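Local structure of 2,5-dihydroxypyridine 5,6-dioxygenase (Pseudomonas putida KT2440, 7CUP) at residues 251-265 / 310-322. The protein catalyses the iron-dependent dioxygenolytic cleavage of the 2,5-dihydroxypyridine ring between carbons 5 and 6, giving N-formylmaleamate in aerobic nicotinate degradation. Residues are numbered along the deposited sequence; the frame is centred on the assembly and turned at random.
Sequences YMKYFNDPEVYGISH and GGKRKTPCHLDIP. With FE (Fe (III) ion), chain G.
Cys317 lies over one face of the Phe255 ring. Its CB sits 3.5 Å from the ring centroid, nearly on the normal, a CH-pi contact. With the SG of Cys317 anti to the backbone N (chi1 -177°), the sulfur leans toward CD2 and CE2 of the ring, 3.4 Å from Phe255 CE2. Tyr254 covers the opposite face. An alanine in place of Phe255 would probably leave Cys317 CB and SG without their aromatic cover and open a gap toward Tyr254. Cys317 CB is also packed tightly against Val260 CG1, at 3.5 Å.

Thr315 OG1 donates to Asp257 OD2 (3.0 Å) from above the carboxylate plane. Asp257 OD1 takes the backbone N of Glu259 in an Asx turn. The extended Glu259 chain brings OE2 to Lys314 N in a weak bond. Arg313 bends at chi3 (-61°) and lays its guanidinium over Gly262 CA. Its NH2 bonds weakly to Ile263 O and Ser264 OG. Pro305 O also bonds Ser264 OG, and Gly304 O accepts from Arg313 NE.

His265 NE2 and His318 NE2 bind the iron from nearly opposite sides. Asp320 OD1 binds between them, 3.2 Å from each NE2. Ser302 and two waters complete this two-histidine, one-carboxylate non-heme site. Thr73 O holds His318 ND1, and Arg293 pairs with Asp320 OD2. The contact thus joins the loops leading into both ligand-bearing strands, and the water positions could probably admit substrate or oxygen.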
loop_
_atom_site.group_PDB
_atom_site.type_symbol
_atom_site.label_atom_id
_atom_site.label_comp_id
_atom_site.label_asym_id
_atom_site.label_seq_id
_atom_site.Cartn_x
_atom_site.Cartn_y
_atom_site.Cartn_z
ATOM N N TYR A 251 -0.363 -25.864 30.013
ATOM C CA TYR A 251 0.191 -24.577 29.537
ATOM C C TYR A 251 1.310 -24.155 30.479
ATOM O O TYR A 251 2.419 -23.861 30.033
ATOM C CB TYR A 251 -0.887 -23.501 29.482
ATOM C CG TYR A 251 -0.374 -22.170 28.999
ATOM C CD1 TYR A 251 -0.108 -21.960 27.652
ATOM C CD2 TYR A 251 -0.134 -21.128 29.880
ATOM C CE1 TYR A 251 0.344 -20.728 27.199
ATOM C CE2 TYR A 251 0.311 -19.889 29.445
ATOM C CZ TYR A 251 0.549 -19.692 28.098
ATOM O OH TYR A 251 1.029 -18.499 27.650
ATOM N N MET A 252 0.993 -24.104 31.768
ATOM C CA MET A 252 1.938 -23.677 32.825
ATOM C C MET A 252 3.167 -24.600 32.866
ATOM O O MET A 252 4.275 -24.058 33.036
ATOM C CB MET A 252 1.225 -23.617 34.170
ATOM C CG MET A 252 0.136 -22.584 34.164
ATOM S SD MET A 252 -0.585 -22.171 35.735
ATOM C CE MET A 252 0.682 -21.085 36.390
ATOM N N LYS A 253 3.040 -25.913 32.663
ATOM C CA LYS A 253 4.223 -26.806 32.788
ATOM C C LYS A 253 5.118 -26.637 31.549
ATOM O O LYS A 253 6.310 -26.941 31.641
ATOM C CB LYS A 253 3.831 -28.264 33.072
ATOM C CG LYS A 253 3.138 -29.027 31.955
ATOM C CD LYS A 253 4.029 -29.447 30.766
ATOM C CE LYS A 253 3.242 -29.758 29.498
ATOM N NZ LYS A 253 3.696 -28.979 28.318
ATOM N N TYR A 254 4.577 -26.119 30.443
ATOM C CA TYR A 254 5.310 -25.885 29.179
ATOM C C TYR A 254 6.602 -25.126 29.458
ATOM O O TYR A 254 7.644 -25.380 28.823
ATOM C CB TYR A 254 4.445 -25.083 28.209
ATOM C CG TYR A 254 5.149 -24.540 26.993
ATOM C CD1 TYR A 254 5.643 -25.373 26.023
ATOM C CD2 TYR A 254 5.320 -23.175 26.823
ATOM C CE1 TYR A 254 6.268 -24.875 24.890
ATOM C CE2 TYR A 254 5.919 -22.654 25.693
ATOM C CZ TYR A 254 6.405 -23.508 24.725
ATOM O OH TYR A 254 6.994 -22.998 23.608
ATOM N N PHE A 255 6.545 -24.206 30.396
ATOM C CA PHE A 255 7.649 -23.250 30.655
ATOM C C PHE A 255 8.714 -23.919 31.522
ATOM O O PHE A 255 9.762 -23.338 31.668
ATOM C CB PHE A 255 7.098 -21.993 31.326
ATOM C CG PHE A 255 6.183 -21.217 30.416
ATOM C CD1 PHE A 255 6.693 -20.253 29.559
ATOM C CD2 PHE A 255 4.822 -21.483 30.385
ATOM C CE1 PHE A 255 5.845 -19.541 28.722
ATOM C CE2 PHE A 255 3.978 -20.773 29.535
ATOM C CZ PHE A 255 4.493 -19.816 28.692
ATOM N N ASN A 256 8.429 -25.096 32.069
ATOM C CA ASN A 256 9.376 -25.885 32.892
ATOM C C ASN A 256 10.091 -24.950 33.872
ATOM O O ASN A 256 11.320 -24.816 33.783
ATOM C CB ASN A 256 10.378 -26.684 32.052
ATOM C CG ASN A 256 11.175 -27.629 32.932
ATOM O OD1 ASN A 256 12.383 -27.780 32.768
ATOM N ND2 ASN A 256 10.511 -28.245 33.897
ATOM N N ASP A 257 9.325 -24.326 34.762
ATOM C CA ASP A 257 9.822 -23.312 35.719
ATOM C C ASP A 257 8.826 -23.210 36.858
ATOM O O ASP A 257 7.668 -22.873 36.635
ATOM C CB ASP A 257 10.003 -21.947 35.064
ATOM C CG ASP A 257 10.674 -20.906 35.952
ATOM O OD1 ASP A 257 10.915 -21.200 37.153
ATOM O OD2 ASP A 257 10.926 -19.783 35.437
ATOM N N PRO A 258 9.240 -23.508 38.108
ATOM C CA PRO A 258 8.338 -23.365 39.253
ATOM C C PRO A 258 7.895 -21.925 39.554
ATOM O O PRO A 258 6.921 -21.749 40.242
ATOM C CB PRO A 258 9.116 -23.990 40.428
ATOM C CG PRO A 258 10.555 -24.073 39.975
ATOM C CD PRO A 258 10.539 -24.103 38.460
ATOM N N GLU A 259 8.592 -20.910 39.050
ATOM C CA GLU A 259 8.200 -19.494 39.314
ATOM C C GLU A 259 6.812 -19.193 38.735
ATOM O O GLU A 259 6.128 -18.332 39.303
ATOM C CB GLU A 259 9.226 -18.546 38.716
ATOM C CG GLU A 259 10.546 -18.554 39.454
ATOM C CD GLU A 259 11.456 -17.413 39.029
ATOM O OE1 GLU A 259 12.434 -17.138 39.762
ATOM O OE2 GLU A 259 11.171 -16.778 37.975
ATOM N N VAL A 260 6.381 -19.912 37.686
ATOM C CA VAL A 260 5.102 -19.624 36.948
ATOM C C VAL A 260 3.928 -19.646 37.948
ATOM O O VAL A 260 2.969 -18.868 37.748
ATOM C CB VAL A 260 4.867 -20.573 35.750
ATOM C CG1 VAL A 260 6.077 -20.640 34.841
ATOM C CG2 VAL A 260 4.479 -21.988 36.133
ATOM N N TYR A 261 4.016 -20.450 39.023
ATOM C CA TYR A 261 2.892 -20.706 39.968
ATOM C C TYR A 261 2.796 -19.606 41.029
ATOM O O TYR A 261 1.875 -19.638 41.860
ATOM C CB TYR A 261 3.009 -22.109 40.578
ATOM C CG TYR A 261 3.030 -23.190 39.536
ATOM C CD1 TYR A 261 1.890 -23.473 38.798
ATOM C CD2 TYR A 261 4.199 -23.869 39.228
ATOM C CE1 TYR A 261 1.905 -24.434 37.806
ATOM C CE2 TYR A 261 4.242 -24.821 38.219
ATOM C CZ TYR A 261 3.087 -25.103 37.506
ATOM O OH TYR A 261 3.108 -26.023 36.496
ATOM N N GLY A 262 3.682 -18.622 41.005
ATOM C CA GLY A 262 3.651 -17.556 42.021
ATOM C C GLY A 262 2.508 -16.575 41.790
ATOM O O GLY A 262 2.336 -16.121 40.651
ATOM N N ILE A 263 1.800 -16.186 42.844
ATOM C CA ILE A 263 0.776 -15.124 42.758
ATOM C C ILE A 263 1.482 -13.775 42.693
ATOM O O ILE A 263 2.372 -13.489 43.540
ATOM C CB ILE A 263 -0.228 -15.190 43.901
ATOM C CG1 ILE A 263 -0.908 -16.559 43.969
ATOM C CG2 ILE A 263 -1.242 -14.074 43.763
ATOM C CD1 ILE A 263 -1.705 -16.953 42.716
ATOM N N SER A 264 1.113 -12.990 41.681
ATOM C CA SER A 264 1.640 -11.629 41.427
ATOM C C SER A 264 0.597 -10.620 41.901
ATOM O O SER A 264 0.306 -10.588 43.094
ATOM C CB SER A 264 2.028 -11.468 39.975
ATOM O OG SER A 264 3.356 -11.941 39.785
ATOM N N HIS A 265 0.042 -9.798 41.019
ATOM C CA HIS A 265 -0.764 -8.643 41.464
ATOM C C HIS A 265 -2.177 -9.119 41.789
ATOM O O HIS A 265 -2.609 -10.169 41.262
ATOM C CB HIS A 265 -0.647 -7.471 40.479
ATOM C CG HIS A 265 -1.145 -7.745 39.109
ATOM N ND1 HIS A 265 -2.484 -7.664 38.787
ATOM C CD2 HIS A 265 -0.487 -8.067 37.978
ATOM C CE1 HIS A 265 -2.643 -7.941 37.506
ATOM N NE2 HIS A 265 -1.431 -8.198 36.993
ATOM N N GLY A 310 10.398 -5.458 42.272
ATOM C CA GLY A 310 11.569 -5.965 43.015
ATOM C C GLY A 310 11.342 -7.325 43.657
ATOM O O GLY A 310 12.209 -7.736 44.453
ATOM N N GLY A 311 10.255 -8.032 43.320
ATOM C CA GLY A 311 10.086 -9.456 43.674
ATOM C C GLY A 311 11.165 -10.299 43.017
ATOM O O GLY A 311 11.900 -9.748 42.156
ATOM N N LYS A 312 11.222 -11.596 43.343
ATOM C CA LYS A 312 12.315 -12.527 42.938
ATOM C C LYS A 312 12.064 -13.116 41.544
ATOM O O LYS A 312 13.027 -13.480 40.865
ATOM C CB LYS A 312 12.448 -13.649 43.973
ATOM C CG LYS A 312 12.668 -13.145 45.394
ATOM C CD LYS A 312 12.111 -14.045 46.468
ATOM C CE LYS A 312 12.940 -15.290 46.696
ATOM N NZ LYS A 312 12.633 -15.892 48.016
ATOM N N ARG A 313 10.816 -13.174 41.107
ATOM C CA ARG A 313 10.421 -13.991 39.931
ATOM C C ARG A 313 10.567 -13.182 38.629
ATOM O O ARG A 313 9.939 -12.121 38.519
ATOM C CB ARG A 313 9.007 -14.498 40.203
ATOM C CG ARG A 313 8.898 -15.317 41.486
ATOM C CD ARG A 313 7.663 -16.193 41.419
ATOM N NE ARG A 313 6.512 -15.319 41.292
ATOM C CZ ARG A 313 5.954 -14.655 42.301
ATOM N NH1 ARG A 313 6.411 -14.791 43.539
ATOM N NH2 ARG A 313 4.919 -13.865 42.076
ATOM N N LYS A 314 11.348 -13.673 37.659
ATOM C CA LYS A 314 11.425 -13.047 36.307
ATOM C C LYS A 314 10.897 -14.001 35.219
ATOM O O LYS A 314 11.189 -13.762 34.037
ATOM C CB LYS A 314 12.857 -12.598 36.014
ATOM C CG LYS A 314 13.872 -13.717 35.806
ATOM C CD LYS A 314 15.018 -13.357 34.854
ATOM C CE LYS A 314 15.551 -11.942 35.007
ATOM N NZ LYS A 314 15.822 -11.591 36.427
ATOM N N THR A 315 10.148 -15.037 35.591
ATOM C CA THR A 315 9.635 -16.089 34.667
ATOM C C THR A 315 8.770 -15.424 33.596
ATOM O O THR A 315 8.085 -14.448 33.876
ATOM C CB THR A 315 8.859 -17.169 35.432
ATOM O OG1 THR A 315 8.558 -18.236 34.536
ATOM C CG2 THR A 315 7.576 -16.652 36.037
ATOM N N PRO A 316 8.841 -15.860 32.322
ATOM C CA PRO A 316 8.057 -15.235 31.257
ATOM C C PRO A 316 6.562 -15.572 31.302
ATOM O O PRO A 316 5.782 -14.816 30.766
ATOM C CB PRO A 316 8.658 -15.837 29.986
ATOM C CG PRO A 316 9.178 -17.179 30.425
ATOM C CD PRO A 316 9.696 -16.944 31.823
ATOM N N CYS A 317 6.192 -16.702 31.906
ATOM C CA CYS A 317 4.780 -17.167 31.925
ATOM C C CYS A 317 3.917 -16.231 32.785
ATOM O O CYS A 317 4.133 -16.154 33.994
ATOM C CB CYS A 317 4.696 -18.594 32.426
ATOM S SG CYS A 317 3.018 -19.262 32.388
ATOM N N HIS A 318 2.931 -15.573 32.175
ATOM C CA HIS A 318 2.086 -14.551 32.830
ATOM C C HIS A 318 0.600 -14.803 32.536
ATOM O O HIS A 318 0.206 -14.818 31.341
ATOM C CB HIS A 318 2.541 -13.177 32.354
ATOM C CG HIS A 318 1.618 -12.105 32.798
ATOM N ND1 HIS A 318 0.824 -11.411 31.920
ATOM C CD2 HIS A 318 1.313 -11.670 34.031
ATOM C CE1 HIS A 318 0.077 -10.564 32.582
ATOM N NE2 HIS A 318 0.366 -10.699 33.873
ATOM N N LEU A 319 -0.213 -14.949 33.585
ATOM C CA LEU A 319 -1.698 -15.044 33.473
ATOM C C LEU A 319 -2.351 -13.913 34.261
ATOM O O LEU A 319 -1.830 -13.554 35.333
ATOM C CB LEU A 319 -2.180 -16.397 33.995
ATOM C CG LEU A 319 -1.534 -17.615 33.345
ATOM C CD1 LEU A 319 -2.063 -18.883 34.002
ATOM C CD2 LEU A 319 -1.772 -17.654 31.837
ATOM N N ASP A 320 -3.400 -13.322 33.683
ATOM C CA ASP A 320 -4.352 -12.391 34.334
ATOM C C ASP A 320 -5.681 -13.112 34.390
ATOM O O ASP A 320 -6.139 -13.630 33.334
ATOM C CB ASP A 320 -4.456 -11.055 33.604
ATOM C CG ASP A 320 -3.261 -10.164 33.880
ATOM O OD1 ASP A 320 -2.633 -10.375 34.910
ATOM O OD2 ASP A 320 -2.952 -9.307 33.044
ATOM N N ILE A 321 -6.274 -13.150 35.577
ATOM C CA ILE A 321 -7.507 -13.937 35.841
ATOM C C ILE A 321 -8.472 -13.080 36.645
ATOM O O ILE A 321 -8.286 -12.920 37.846
ATOM C CB ILE A 321 -7.164 -15.241 36.575
ATOM C CG1 ILE A 321 -6.169 -16.071 35.772
ATOM C CG2 ILE A 321 -8.441 -15.994 36.894
ATOM C CD1 ILE A 321 -5.641 -17.304 36.491
ATOM N N PRO A 322 -9.523 -12.523 36.011
ATOM C CA PRO A 322 -10.604 -11.840 36.719
ATOM C C PRO A 322 -11.727 -12.791 37.159
ATOM O O PRO A 322 -12.125 -13.637 36.398
ATOM C CB PRO A 322 -11.167 -10.847 35.694
ATOM C CG PRO A 322 -10.760 -11.409 34.333
ATOM C CD PRO A 322 -9.697 -12.458 34.552
HETATM FE FE FE G . -0.552 -9.651 35.572
HETATM O O HOH W 1 1.443 -16.662 29.382
HETATM O O HOH W 2 2.421 -17.690 35.249
HETATM O O HOH W 3 -0.741 -7.874 34.101
HETATM O O HOH W 4 1.741 -9.547 36.073
#